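Local coordinates for putative large adhesion protein (Lap) involved in biofilm formation (PDB 6M8M) that probably serves as a sugar-binding PA14 module of a large adhesin, gripping glucose through a bound calcium ion and so helping the bacterium adhere and form biofilms, at residues R134-Y139 / G183-L188; T128-V133 / G197-F202; A69-I74 / L104-E109; Q59-I64 / S174-Y179; I78-V83 / K98-S103. All coordinates share one frame; numbering follows the deposited sequence.

Contact 1 of 5, residues R134-Y139 / G183-L188; sequences RADDGY and GGAAQL. With CA (calcium ion), chain E; BGC (beta-D-glucopyranose), chain B.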
# COMPACT_ATOMS: atom_id res chain seq x y z
N ARG A 134 -0.91 8.97 -4.86
CA ARG A 134 -0.37 8.93 -6.21
C ARG A 134 0.14 7.50 -6.42
O ARG A 134 0.98 7.02 -5.65
CB ARG A 134 0.76 9.93 -6.41
CG ARG A 134 1.30 9.89 -7.85
CD ARG A 134 2.23 11.05 -8.11
NE ARG A 134 2.73 11.09 -9.48
CZ ARG A 134 2.06 11.59 -10.51
NH1 ARG A 134 0.85 12.08 -10.35
NH2 ARG A 134 2.62 11.57 -11.71
N ALA A 135 -0.37 6.82 -7.44
CA ALA A 135 -0.00 5.43 -7.64
C ALA A 135 -0.04 5.03 -9.10
O ALA A 135 -0.79 5.60 -9.91
CB ALA A 135 -0.94 4.50 -6.84
N ASP A 136 0.76 4.01 -9.41
CA ASP A 136 0.71 3.20 -10.63
C ASP A 136 1.02 1.81 -10.09
O ASP A 136 2.13 1.61 -9.61
CB ASP A 136 1.79 3.69 -11.60
CG ASP A 136 2.01 2.76 -12.78
OD1 ASP A 136 1.61 1.58 -12.72
OD2 ASP A 136 2.62 3.23 -13.77
N ASP A 137 0.07 0.87 -10.05
CA ASP A 137 -1.24 0.89 -10.66
C ASP A 137 -2.32 1.24 -9.65
O ASP A 137 -2.49 2.42 -9.33
CB ASP A 137 -1.49 -0.45 -11.35
CG ASP A 137 -0.71 -0.56 -12.64
OD1 ASP A 137 -1.18 0.03 -13.65
OD2 ASP A 137 0.40 -1.15 -12.64
N GLY A 138 -3.08 0.26 -9.18
CA GLY A 138 -4.24 0.50 -8.35
C GLY A 138 -4.01 0.25 -6.87
O GLY A 138 -2.97 -0.23 -6.44
N TYR A 139 -5.04 0.59 -6.10
CA TYR A 139 -4.96 0.47 -4.66
C TYR A 139 -6.34 0.64 -4.04
O TYR A 139 -7.27 1.16 -4.66
CB TYR A 139 -4.03 1.53 -4.03
CG TYR A 139 -4.47 2.92 -4.38
CD1 TYR A 139 -4.09 3.48 -5.59
CD2 TYR A 139 -5.33 3.65 -3.57
CE1 TYR A 139 -4.53 4.73 -5.97
CE2 TYR A 139 -5.79 4.92 -3.95
CZ TYR A 139 -5.38 5.44 -5.16
OH TYR A 139 -5.84 6.69 -5.56
N GLY A 183 2.65 -4.27 -14.05
CA GLY A 183 3.83 -4.28 -14.89
C GLY A 183 4.18 -2.87 -15.30
O GLY A 183 3.38 -1.94 -15.20
N GLY A 184 5.38 -2.71 -15.80
CA GLY A 184 5.84 -1.42 -16.32
C GLY A 184 6.45 -0.56 -15.22
O GLY A 184 7.38 -0.98 -14.54
N ALA A 185 5.92 0.64 -15.05
CA ALA A 185 6.34 1.51 -13.96
C ALA A 185 5.52 1.19 -12.72
O ALA A 185 4.43 0.62 -12.80
CB ALA A 185 6.18 2.98 -14.35
N ALA A 186 6.04 1.59 -11.56
CA ALA A 186 5.35 1.32 -10.30
C ALA A 186 5.68 2.44 -9.33
O ALA A 186 6.86 2.78 -9.13
CB ALA A 186 5.80 -0.02 -9.71
N GLN A 187 4.64 2.98 -8.69
CA GLN A 187 4.80 4.06 -7.73
C GLN A 187 3.68 3.99 -6.72
O GLN A 187 2.55 3.66 -7.09
CB GLN A 187 4.78 5.43 -8.43
CG GLN A 187 4.98 6.60 -7.47
CD GLN A 187 5.15 7.92 -8.18
OE1 GLN A 187 4.87 8.04 -9.38
NE2 GLN A 187 5.62 8.92 -7.45
N LEU A 188 3.98 4.32 -5.47
CA LEU A 188 2.95 4.44 -4.44
C LEU A 188 3.38 5.52 -3.46
O LEU A 188 4.34 5.34 -2.71
CB LEU A 188 2.71 3.13 -3.70
CG LEU A 188 1.68 3.19 -2.57
CD1 LEU A 188 0.29 3.53 -3.09
CD2 LEU A 188 1.66 1.88 -1.81
CA CA E . 2.50 -0.38 -13.59
C2 BGC B . 2.25 1.29 -16.54
C3 BGC B . 2.35 2.56 -17.32
C4 BGC B . 1.32 2.60 -18.42
C5 BGC B . -0.07 2.37 -17.86
C6 BGC B . -1.16 2.34 -18.89
C1 BGC B . 0.84 1.11 -16.01
O1 BGC B . 0.73 -0.07 -15.35
O2 BGC B . 3.12 1.25 -15.40
O3 BGC B . 3.68 2.71 -17.87
O4 BGC B . 1.32 3.88 -19.04
O5 BGC B . -0.11 1.09 -17.14
O6 BGC B . -0.93 1.35 -19.85
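Hydroxyl O2 of the bound glucose sits where Asp136 and Ala185 meet. It lies 2.6 Å from Asp136 OD2 and 2.9 Å from Ala185 N, which donates a bent hydrogen bond (130°). The calcium ion binds glucose O2 at 2.5 Å. Asp136 OD1 binds the calcium at 2.3 Å, while its OD2 faces glucose O2. Asp137 acts alike, with OD2 on the calcium and OD1 2.6 Å from glucose O1; OD1 also accepts from Gln155 N. The peptide joining the two aspartates is cis, which probably helps both carboxylates reach one ion. Glucose O1, the carbonyls of Gly183 and Ala185, and Asp181 complete seven ligands. Behind the site, strands 128-136 and 186-194 pair antiparallel. Asp136 N donates to Gln187 O and Gln187 N to Asp136 O, both at 3.0 Å. Beyond them Arg134 crosses the Gln187 amide with the planes 85° apart; its NH1 bonds Thr159. Asp137 OD2 also accepts from Gln182 N. The cis Asp-Asp pair resembles the calcium site of other PA14 lectins, such as yeast flocculins. Sharing O1 and O2 between metal and carboxylates suggests that recognition rests largely on two adjacent sugar hydroxyls, with Gln182 NE2 as a further partner.

Contact 2 of 5, residues T128-V133 / G197-F202; sequences TYQFRV and GAYEIF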
# COMPACT_ATOMS: atom_id res chain seq x y z
N THR A 128 -11.47 14.09 11.77
CA THR A 128 -11.86 13.87 10.38
C THR A 128 -10.61 14.04 9.54
O THR A 128 -9.90 15.04 9.65
CB THR A 128 -12.93 14.88 9.96
OG1 THR A 128 -14.03 14.78 10.88
CG2 THR A 128 -13.37 14.65 8.54
N TYR A 129 -10.30 13.01 8.75
CA TYR A 129 -9.04 12.90 8.04
C TYR A 129 -9.30 12.53 6.59
O TYR A 129 -10.42 12.23 6.19
CB TYR A 129 -8.15 11.84 8.72
CG TYR A 129 -7.87 12.15 10.18
CD1 TYR A 129 -6.81 12.97 10.53
CD2 TYR A 129 -8.66 11.64 11.19
CE1 TYR A 129 -6.56 13.28 11.85
CE2 TYR A 129 -8.41 11.94 12.52
CZ TYR A 129 -7.36 12.77 12.84
OH TYR A 129 -7.07 13.08 14.17
N GLN A 130 -8.24 12.54 5.78
CA GLN A 130 -8.38 12.32 4.35
C GLN A 130 -7.03 11.93 3.77
O GLN A 130 -6.02 12.58 4.04
CB GLN A 130 -8.88 13.60 3.69
CG GLN A 130 -9.13 13.52 2.21
CD GLN A 130 -9.64 14.83 1.66
OE1 GLN A 130 -9.17 15.89 2.06
NE2 GLN A 130 -10.62 14.77 0.78
N PHE A 131 -7.04 10.89 2.94
CA PHE A 131 -5.86 10.47 2.20
C PHE A 131 -5.85 11.07 0.80
O PHE A 131 -6.90 11.31 0.20
CB PHE A 131 -5.83 8.95 2.06
CG PHE A 131 -5.53 8.20 3.32
CD1 PHE A 131 -4.23 8.03 3.74
CD2 PHE A 131 -6.55 7.60 4.05
CE1 PHE A 131 -3.96 7.30 4.90
CE2 PHE A 131 -6.28 6.88 5.20
CZ PHE A 131 -4.98 6.72 5.62
N ARG A 132 -4.65 11.24 0.27
CA ARG A 132 -4.41 11.53 -1.14
C ARG A 132 -3.32 10.57 -1.59
O ARG A 132 -2.32 10.40 -0.89
CB ARG A 132 -4.03 12.98 -1.38
CG ARG A 132 -3.84 13.30 -2.86
CD ARG A 132 -3.71 14.78 -3.09
NE ARG A 132 -2.46 15.28 -2.57
CZ ARG A 132 -2.05 16.54 -2.67
NH1 ARG A 132 -2.82 17.44 -3.28
NH2 ARG A 132 -0.88 16.90 -2.17
N VAL A 133 -3.51 9.94 -2.74
CA VAL A 133 -2.65 8.85 -3.18
C VAL A 133 -2.20 9.10 -4.61
O VAL A 133 -3.03 9.37 -5.48
CB VAL A 133 -3.36 7.48 -3.09
CG1 VAL A 133 -2.43 6.36 -3.54
CG2 VAL A 133 -3.90 7.23 -1.68
N GLY A 197 -6.33 20.91 7.31
CA GLY A 197 -4.90 20.94 7.45
C GLY A 197 -4.16 20.55 6.19
O GLY A 197 -4.75 20.38 5.12
N ALA A 198 -2.85 20.43 6.33
CA ALA A 198 -1.96 20.15 5.21
C ALA A 198 -1.63 18.67 5.14
O ALA A 198 -1.53 17.98 6.15
CB ALA A 198 -0.66 20.95 5.35
N TYR A 199 -1.40 18.20 3.92
CA TYR A 199 -0.99 16.82 3.70
C TYR A 199 0.43 16.57 4.20
O TYR A 199 1.32 17.41 4.07
CB TYR A 199 -1.03 16.49 2.22
CG TYR A 199 -2.42 16.24 1.68
CD1 TYR A 199 -3.18 15.15 2.11
CD2 TYR A 199 -2.98 17.08 0.73
CE1 TYR A 199 -4.44 14.92 1.62
CE2 TYR A 199 -4.25 16.86 0.24
CZ TYR A 199 -4.97 15.76 0.68
OH TYR A 199 -6.23 15.53 0.20
N GLU A 200 0.63 15.38 4.78
CA GLU A 200 1.91 14.85 5.21
C GLU A 200 2.07 13.46 4.61
O GLU A 200 1.09 12.73 4.47
CB GLU A 200 1.94 14.74 6.76
CG GLU A 200 1.74 16.06 7.49
CD GLU A 200 1.43 15.91 8.98
OE1 GLU A 200 1.23 16.95 9.65
OE2 GLU A 200 1.38 14.78 9.51
N ILE A 201 3.31 13.07 4.30
CA ILE A 201 3.54 11.69 3.86
C ILE A 201 3.13 10.74 4.97
O ILE A 201 3.57 10.87 6.13
CB ILE A 201 5.01 11.48 3.45
CG1 ILE A 201 5.40 12.36 2.28
CG2 ILE A 201 5.25 9.99 3.12
CD1 ILE A 201 4.72 12.00 0.97
N PHE A 202 2.31 9.75 4.63
CA PHE A 202 1.80 8.80 5.59
C PHE A 202 2.87 7.81 6.00
O PHE A 202 3.67 7.35 5.19
CB PHE A 202 0.63 8.07 4.94
CG PHE A 202 -0.09 7.08 5.81
CD1 PHE A 202 -0.71 7.48 6.97
CD2 PHE A 202 -0.22 5.76 5.41
CE1 PHE A 202 -1.41 6.57 7.74
CE2 PHE A 202 -0.90 4.86 6.17
CZ PHE A 202 -1.51 5.26 7.32
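Arg132 and Tyr199 have the nearest CA atoms, 7.9 Å apart. Segment 128-133 is regular strand, whereas 197-202 is mostly irregular around the short strand 200-201. Side chains make most of the contact. The Tyr199 ring faces the Arg132 side chain. Arg132 CB lies 3.6 Å from Tyr199 CZ, and the guanidinium lies over the rim of the same ring, with CZ of Arg132 3.6 Å from Tyr199 CD2. The two planes are only 22° apart. A bend at chi3 (70°) turns the guanidinium flat onto the ring, and a salt bridge from NE to Glu191 helps hold it there. Both segments border strand 186-194 in the five-stranded sheet of the PA14 beta-sandwich, and this strand runs between them. On the inward side of that sheet Phe131 and Phe202 form a T-shaped pair. The edge of Phe131 points at the face of Phe202, with ring centroids 5.1 Å apart and planes at 88°. Phe131 CE1 stands over the centre of the Phe202 ring, 3.9 Å from Phe202 CD1. Ile141 and Ile190 also pack on Phe131, while Phe202 touches Ile177 of the other sheet. Gln130 OE1, 3.5 Å from Tyr199 OH, accepts a hydrogen bond from Arg193.

Contact 3 of 5, residues A69-I74 / L104-E109; sequences ADATFI and LSTDPE. With CA (calcium ion), chain C.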
# COMPACT_ATOMS: atom_id res chain seq x y z
N ALA A 69 2.75 -14.09 2.26
CA ALA A 69 3.62 -13.09 1.66
C ALA A 69 4.97 -13.69 1.34
O ALA A 69 5.51 -14.51 2.10
CB ALA A 69 3.80 -11.94 2.65
N ASP A 70 5.54 -13.27 0.22
CA ASP A 70 6.89 -13.66 -0.14
C ASP A 70 7.97 -12.90 0.62
O ASP A 70 9.10 -13.39 0.72
CB ASP A 70 7.07 -13.47 -1.64
CG ASP A 70 6.15 -14.38 -2.43
OD1 ASP A 70 6.39 -15.61 -2.43
OD2 ASP A 70 5.16 -13.90 -3.01
N ALA A 71 7.65 -11.73 1.15
CA ALA A 71 8.55 -11.01 2.04
C ALA A 71 7.70 -10.09 2.88
O ALA A 71 6.59 -9.71 2.49
CB ALA A 71 9.59 -10.20 1.27
N THR A 72 8.21 -9.74 4.05
CA THR A 72 7.60 -8.73 4.90
C THR A 72 8.58 -7.57 5.07
O THR A 72 9.78 -7.70 4.79
CB THR A 72 7.23 -9.29 6.27
OG1 THR A 72 8.40 -9.74 6.96
CG2 THR A 72 6.25 -10.44 6.13
N PHE A 73 8.06 -6.44 5.51
CA PHE A 73 8.86 -5.24 5.73
C PHE A 73 8.09 -4.34 6.68
O PHE A 73 6.99 -4.68 7.13
CB PHE A 73 9.25 -4.55 4.42
CG PHE A 73 8.09 -3.95 3.64
CD1 PHE A 73 7.31 -4.73 2.79
CD2 PHE A 73 7.81 -2.60 3.73
CE1 PHE A 73 6.27 -4.17 2.07
CE2 PHE A 73 6.78 -2.04 3.02
CZ PHE A 73 6.00 -2.83 2.18
N ILE A 74 8.67 -3.19 6.99
CA ILE A 74 8.00 -2.17 7.79
C ILE A 74 7.93 -0.92 6.95
O ILE A 74 8.95 -0.43 6.46
CB ILE A 74 8.70 -1.91 9.12
CG1 ILE A 74 8.67 -3.18 9.98
CG2 ILE A 74 8.05 -0.74 9.84
CD1 ILE A 74 9.55 -3.14 11.22
N LEU A 104 13.22 -5.41 4.61
CA LEU A 104 12.71 -6.59 3.92
C LEU A 104 13.28 -7.87 4.54
O LEU A 104 14.49 -7.99 4.75
CB LEU A 104 13.11 -6.54 2.46
CG LEU A 104 12.22 -5.70 1.55
CD1 LEU A 104 12.95 -5.40 0.26
CD2 LEU A 104 10.89 -6.42 1.30
N SER A 105 12.41 -8.85 4.74
CA SER A 105 12.82 -10.09 5.39
C SER A 105 13.66 -10.97 4.49
O SER A 105 14.42 -11.82 4.99
CB SER A 105 11.58 -10.88 5.83
OG SER A 105 10.73 -11.12 4.72
N THR A 106 13.57 -10.79 3.18
CA THR A 106 14.29 -11.58 2.20
C THR A 106 14.16 -10.83 0.88
O THR A 106 13.38 -9.88 0.77
CB THR A 106 13.70 -12.99 2.10
OG1 THR A 106 14.59 -13.82 1.33
CG2 THR A 106 12.33 -12.99 1.46
N ASP A 107 14.91 -11.27 -0.12
CA ASP A 107 14.70 -10.81 -1.49
C ASP A 107 13.65 -11.73 -2.11
O ASP A 107 13.95 -12.90 -2.37
CB ASP A 107 16.00 -10.88 -2.27
CG ASP A 107 15.85 -10.40 -3.71
OD1 ASP A 107 14.72 -10.05 -4.12
OD2 ASP A 107 16.87 -10.37 -4.45
N PRO A 108 12.42 -11.28 -2.29
CA PRO A 108 11.39 -12.16 -2.82
C PRO A 108 11.67 -12.53 -4.27
O PRO A 108 12.38 -11.83 -4.99
CB PRO A 108 10.11 -11.33 -2.70
CG PRO A 108 10.59 -9.92 -2.81
CD PRO A 108 11.96 -9.88 -2.17
N GLU A 109 11.09 -13.64 -4.70
CA GLU A 109 11.24 -14.06 -6.09
C GLU A 109 10.74 -12.97 -7.02
O GLU A 109 9.85 -12.18 -6.67
CB GLU A 109 10.47 -15.36 -6.32
CG GLU A 109 8.97 -15.20 -6.24
CD GLU A 109 8.25 -16.52 -6.04
OE1 GLU A 109 8.27 -17.06 -4.91
OE2 GLU A 109 7.65 -17.03 -7.01
CA CA C . 13.66 -10.31 -6.24
O HOH W 1 15.93 -9.58 -6.90
O HOH W 2 11.32 -9.61 -6.32
O HOH W 3 13.61 -7.91 -6.16
O HOH W 4 14.78 -12.40 -6.55
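Ser105 reaches Thr72 with both its backbone and its side chain. The site joins strand 71-75, at the margin of one sheet of the PA14 beta-sandwich, to a calcium-binding loop. Asp70 and Ala71 form a classic beta bulge opposite Tyr42 at the start of the strand. Ser105 OG stands between its own backbone N and carbonyl carbon (chi1 57°), which turns it onto the N-H of Thr72. Thr72 N donates a nearly straight hydrogen bond to Ser105 OG at 3.0 Å (172°). In return Ser105 N donates to Thr72 O at 2.9 Å. Thr106 holds OG1 anti to its own N (chi1 -169°), which leaves methyl CG2, not the hydroxyl, facing Asp70 O. Leu104 CD2 reaches back to Ala71 CB and to Phe73 CB, 4.0 Å from each. Pro108 CB packs on Asp70 CB at 3.9 Å, so the bulge residues rest against the loop. Asp70 OD1 and Glu109 OE1 are 3.4 Å apart, two acceptors with no bond between them. Asp70 OD2 accepts from Ala44 N. A sodium ion, about 4 Å from the Glu109 side chain, may ease the like charges. The calcium ion is bound by Asp107 OD1, Pro108 O, Asn110 OD1 and four waters. Asp107 OD1 binds the metal at 2.4 Å, while Asp107 OD2 accepts from one of the metal-bound waters at 2.7 Å.

Contact 4 of 5, residues Q59-I64 / S174-Y179; sequences QVKAFI and SVEIVY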
# COMPACT_ATOMS: atom_id res chain seq x y z
N GLN A 59 -9.72 -8.99 -7.14
CA GLN A 59 -8.78 -10.00 -7.60
C GLN A 59 -7.51 -10.00 -6.76
O GLN A 59 -6.99 -11.06 -6.38
CB GLN A 59 -8.45 -9.69 -9.06
CG GLN A 59 -7.38 -10.51 -9.70
CD GLN A 59 -6.91 -9.91 -11.01
OE1 GLN A 59 -7.09 -8.72 -11.27
NE2 GLN A 59 -6.29 -10.73 -11.84
N VAL A 60 -6.98 -8.81 -6.47
CA VAL A 60 -5.78 -8.68 -5.65
C VAL A 60 -6.03 -9.21 -4.24
O VAL A 60 -5.22 -9.95 -3.68
CB VAL A 60 -5.30 -7.22 -5.69
CG1 VAL A 60 -4.30 -6.92 -4.58
CG2 VAL A 60 -4.72 -6.90 -7.06
N LYS A 61 -7.16 -8.82 -3.65
CA LYS A 61 -7.48 -9.30 -2.31
C LYS A 61 -7.62 -10.81 -2.28
O LYS A 61 -7.26 -11.45 -1.28
CB LYS A 61 -8.76 -8.64 -1.80
CG LYS A 61 -8.56 -7.21 -1.40
CD LYS A 61 -9.77 -6.64 -0.70
CE LYS A 61 -9.52 -5.21 -0.21
NZ LYS A 61 -8.64 -5.15 1.00
N ALA A 62 -8.17 -11.40 -3.33
CA ALA A 62 -8.32 -12.85 -3.36
C ALA A 62 -6.97 -13.53 -3.39
O ALA A 62 -6.78 -14.58 -2.75
CB ALA A 62 -9.16 -13.29 -4.56
N PHE A 63 -6.02 -12.99 -4.15
CA PHE A 63 -4.69 -13.58 -4.17
C PHE A 63 -4.03 -13.45 -2.80
O PHE A 63 -3.44 -14.42 -2.27
CB PHE A 63 -3.82 -12.93 -5.24
CG PHE A 63 -2.54 -13.68 -5.48
CD1 PHE A 63 -2.54 -14.83 -6.25
CD2 PHE A 63 -1.36 -13.26 -4.91
CE1 PHE A 63 -1.37 -15.54 -6.46
CE2 PHE A 63 -0.18 -13.95 -5.14
CZ PHE A 63 -0.19 -15.10 -5.90
N ILE A 64 -4.12 -12.26 -2.19
CA ILE A 64 -3.54 -12.07 -0.86
C ILE A 64 -4.11 -13.09 0.12
O ILE A 64 -3.38 -13.71 0.89
CB ILE A 64 -3.81 -10.64 -0.37
CG1 ILE A 64 -3.01 -9.61 -1.16
CG2 ILE A 64 -3.52 -10.54 1.12
CD1 ILE A 64 -3.47 -8.19 -0.92
N SER A 174 -8.25 0.56 12.67
CA SER A 174 -7.47 -0.22 11.73
C SER A 174 -7.36 0.50 10.40
O SER A 174 -8.28 1.19 9.96
CB SER A 174 -8.14 -1.57 11.52
OG SER A 174 -9.38 -1.40 10.86
N VAL A 175 -6.21 0.34 9.76
CA VAL A 175 -6.00 0.78 8.39
C VAL A 175 -5.41 -0.39 7.61
O VAL A 175 -4.52 -1.09 8.10
CB VAL A 175 -5.13 2.05 8.32
CG1 VAL A 175 -3.75 1.86 8.96
CG2 VAL A 175 -5.01 2.53 6.88
N GLU A 176 -5.97 -0.63 6.42
CA GLU A 176 -5.51 -1.69 5.53
C GLU A 176 -5.39 -1.11 4.14
O GLU A 176 -6.36 -0.54 3.62
CB GLU A 176 -6.46 -2.88 5.53
CG GLU A 176 -6.04 -3.94 4.52
CD GLU A 176 -6.80 -5.25 4.67
OE1 GLU A 176 -7.09 -5.65 5.81
OE2 GLU A 176 -7.09 -5.88 3.62
N ILE A 177 -4.22 -1.25 3.55
CA ILE A 177 -3.92 -0.75 2.21
C ILE A 177 -3.52 -1.94 1.36
O ILE A 177 -2.65 -2.72 1.77
CB ILE A 177 -2.78 0.27 2.25
CG1 ILE A 177 -3.17 1.46 3.12
CG2 ILE A 177 -2.38 0.71 0.85
CD1 ILE A 177 -2.00 2.20 3.69
N VAL A 178 -4.11 -2.06 0.18
CA VAL A 178 -3.61 -2.98 -0.83
C VAL A 178 -3.27 -2.16 -2.06
O VAL A 178 -3.93 -1.16 -2.37
CB VAL A 178 -4.56 -4.15 -1.15
CG1 VAL A 178 -4.85 -4.97 0.10
CG2 VAL A 178 -5.82 -3.65 -1.79
N TYR A 179 -2.23 -2.58 -2.77
CA TYR A 179 -1.66 -1.86 -3.90
C TYR A 179 -1.11 -2.91 -4.85
O TYR A 179 -0.63 -3.96 -4.40
CB TYR A 179 -0.54 -0.88 -3.43
CG TYR A 179 0.44 -0.57 -4.53
CD1 TYR A 179 0.18 0.40 -5.48
CD2 TYR A 179 1.58 -1.34 -4.67
CE1 TYR A 179 1.06 0.63 -6.53
CE2 TYR A 179 2.45 -1.13 -5.72
CZ TYR A 179 2.18 -0.16 -6.65
OH TYR A 179 3.06 -0.02 -7.69
O HOH W 5 -7.73 -2.30 1.47
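Lys61 NZ forms a salt bridge with Glu176 OE2 at 3.1 Å. The two side chains approach from opposite directions. The lysine is extended until a bend at chi4 (-74°) turns the ammonium group toward the strand. A water accepts from Lys61 NZ at 3.0 Å and donates to Glu176 O at 3.1 Å, so both the side chain and the backbone of Glu176 are tied to the same ammonium group. Beside this polar pair, Ile64 CD1 touches Val178 CG1 at 3.6 Å. Val60 CG1 adds a looser contact to Val178 CB at 4.4 Å. Segment 59-64 of helix 57-66 lies across segment 174-179 at 106°, covering one face of the larger sheet of the PA14 beta-sandwich. Val60, Lys61 and Ile64 share one side of the helix, while Glu176 and Val178 alternate with Ile177, which points to the sandwich interior. Ile115 of the neighbouring strand 113-122 packs on both Val60 and Ile64. Glu142, on the strand paired with Glu176, gives Lys61 a second, weak and long ion pair.

Contact 5 of 5, residues I78-V83 / K98-S103; sequences IDYGSV and KDDAGS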
# COMPACT_ATOMS: atom_id res chain seq x y z
N ILE A 78 5.53 6.09 3.38
CA ILE A 78 4.91 5.45 2.21
C ILE A 78 5.07 6.40 1.03
O ILE A 78 4.15 7.12 0.62
CB ILE A 78 3.46 5.03 2.45
CG1 ILE A 78 3.30 4.26 3.75
CG2 ILE A 78 2.99 4.18 1.28
CD1 ILE A 78 4.24 3.09 3.93
N ASP A 79 6.27 6.41 0.49
CA ASP A 79 6.65 7.23 -0.67
C ASP A 79 7.63 6.35 -1.44
O ASP A 79 8.84 6.37 -1.18
CB ASP A 79 7.26 8.55 -0.22
CG ASP A 79 7.45 9.52 -1.35
OD1 ASP A 79 7.16 9.21 -2.51
OD2 ASP A 79 7.91 10.65 -1.05
N TYR A 80 7.09 5.57 -2.37
CA TYR A 80 7.81 4.48 -3.00
C TYR A 80 7.80 4.64 -4.51
O TYR A 80 6.81 5.09 -5.10
CB TYR A 80 7.15 3.15 -2.62
CG TYR A 80 7.16 2.81 -1.14
CD1 TYR A 80 8.23 3.13 -0.32
CD2 TYR A 80 6.09 2.14 -0.58
CE1 TYR A 80 8.23 2.77 1.01
CE2 TYR A 80 6.08 1.78 0.75
CZ TYR A 80 7.16 2.10 1.54
OH TYR A 80 7.15 1.72 2.87
N GLY A 81 8.89 4.27 -5.14
CA GLY A 81 8.99 4.46 -6.58
C GLY A 81 9.18 5.93 -6.92
O GLY A 81 9.42 6.76 -6.05
N SER A 82 9.08 6.26 -8.20
CA SER A 82 8.74 5.34 -9.28
C SER A 82 9.92 4.49 -9.68
O SER A 82 11.07 4.94 -9.66
CB SER A 82 8.32 6.16 -10.51
OG SER A 82 7.84 5.33 -11.54
N VAL A 83 9.66 3.23 -10.01
CA VAL A 83 10.63 2.36 -10.67
C VAL A 83 10.04 1.94 -12.00
O VAL A 83 8.82 1.98 -12.19
CB VAL A 83 11.01 1.13 -9.83
CG1 VAL A 83 11.66 1.56 -8.51
CG2 VAL A 83 9.79 0.22 -9.58
N LYS A 98 12.81 2.34 -1.19
CA LYS A 98 13.67 3.42 -0.71
C LYS A 98 14.27 3.00 0.64
O LYS A 98 14.76 1.88 0.77
CB LYS A 98 12.94 4.76 -0.72
CG LYS A 98 12.39 5.16 -2.08
CD LYS A 98 11.96 6.62 -2.08
CE LYS A 98 11.12 7.00 -3.30
NZ LYS A 98 11.87 6.91 -4.57
N ASP A 99 14.22 3.84 1.66
CA ASP A 99 14.85 3.49 2.92
C ASP A 99 14.16 2.34 3.62
O ASP A 99 14.76 1.72 4.52
CB ASP A 99 14.94 4.70 3.84
CG ASP A 99 15.96 4.48 4.96
OD1 ASP A 99 17.10 4.06 4.65
OD2 ASP A 99 15.63 4.74 6.13
N ASP A 100 12.91 2.04 3.28
CA ASP A 100 12.23 0.92 3.92
C ASP A 100 12.71 -0.43 3.39
O ASP A 100 12.36 -1.46 3.98
CB ASP A 100 10.71 1.07 3.82
CG ASP A 100 10.19 2.20 4.69
OD1 ASP A 100 10.87 2.57 5.66
OD2 ASP A 100 9.06 2.68 4.42
N ALA A 101 13.50 -0.45 2.32
CA ALA A 101 14.01 -1.72 1.82
C ALA A 101 14.88 -2.43 2.84
O ALA A 101 14.98 -3.66 2.81
CB ALA A 101 14.79 -1.50 0.53
N GLY A 102 15.54 -1.68 3.72
CA GLY A 102 16.39 -2.28 4.73
C GLY A 102 15.64 -3.16 5.71
O GLY A 102 16.29 -3.87 6.48
N SER A 103 14.31 -3.12 5.71
CA SER A 103 13.51 -3.96 6.58
C SER A 103 12.94 -5.20 5.90
O SER A 103 12.24 -5.97 6.55
CB SER A 103 12.37 -3.15 7.19
OG SER A 103 11.41 -2.77 6.21
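Tyr80, in strand 79-83, and Lys98, at the turn out of helix 92-96, bring the two backbones closest, with CA atoms 6.4 Å apart. Two side chains bridge the gap. The Tyr80 hydroxyl donates a short hydrogen bond to Asp100 OD2, with OH 2.6 Å from OD2. The bond uses the anti lone pair of OD2, and OD2 lies at the ring edge, in the ring plane. The carboxylate is turned 75° from the ring. Asp100 OD2 also accepts from the backbone N atoms of Arg76 and Asn77, so three donors grip it. The Lys98 side chain passes across the strand, running the opposite way to the Tyr80 side chain. Its CE passes 3.2 Å from Asp79 O, and a bend at chi4 brings NZ to 2.9 Å from Gly81 O. This donor sits above the carbonyl plane, 50° out of it. The peptide between Gly81 and Ser82 is cis. Within the 3-10 segment, Asp100 O accepts from both N and OG of Ser103, the latter at 2.8 Å. Phe96 packs on the Tyr80 ring. Helix 92-96 gives way at Lys98, which has positive phi; 3-10 segment 99-103 follows and packs by strand 79-83 of the five-stranded sheet of the beta-sandwich.

Contact 4 opens first, with helix 57-66, and closes at the late strand 174-181. It spans contacts 3 and 5, contact 5 lying within contact 3; both close before contacts 1 and 2 open. Contact 1 lies within the span of contact 2. Contacts 1, 2 and 5 share the five-stranded sheet. Contacts 1 and 2 use successive parts of strand 128-136, with centres 19 Å apart. Contacts 3 and 4 belong to the other sheet. Tyr179 of contact 4 reaches across to Asp136 O of contact 1, and Phe202 of contact 2 packs on Ile177 of contact 4. The sugar site at contact 1 thus stands on a sandwich joined across its sheets, about 19 Å between centres from contact 3 with its separate calcium.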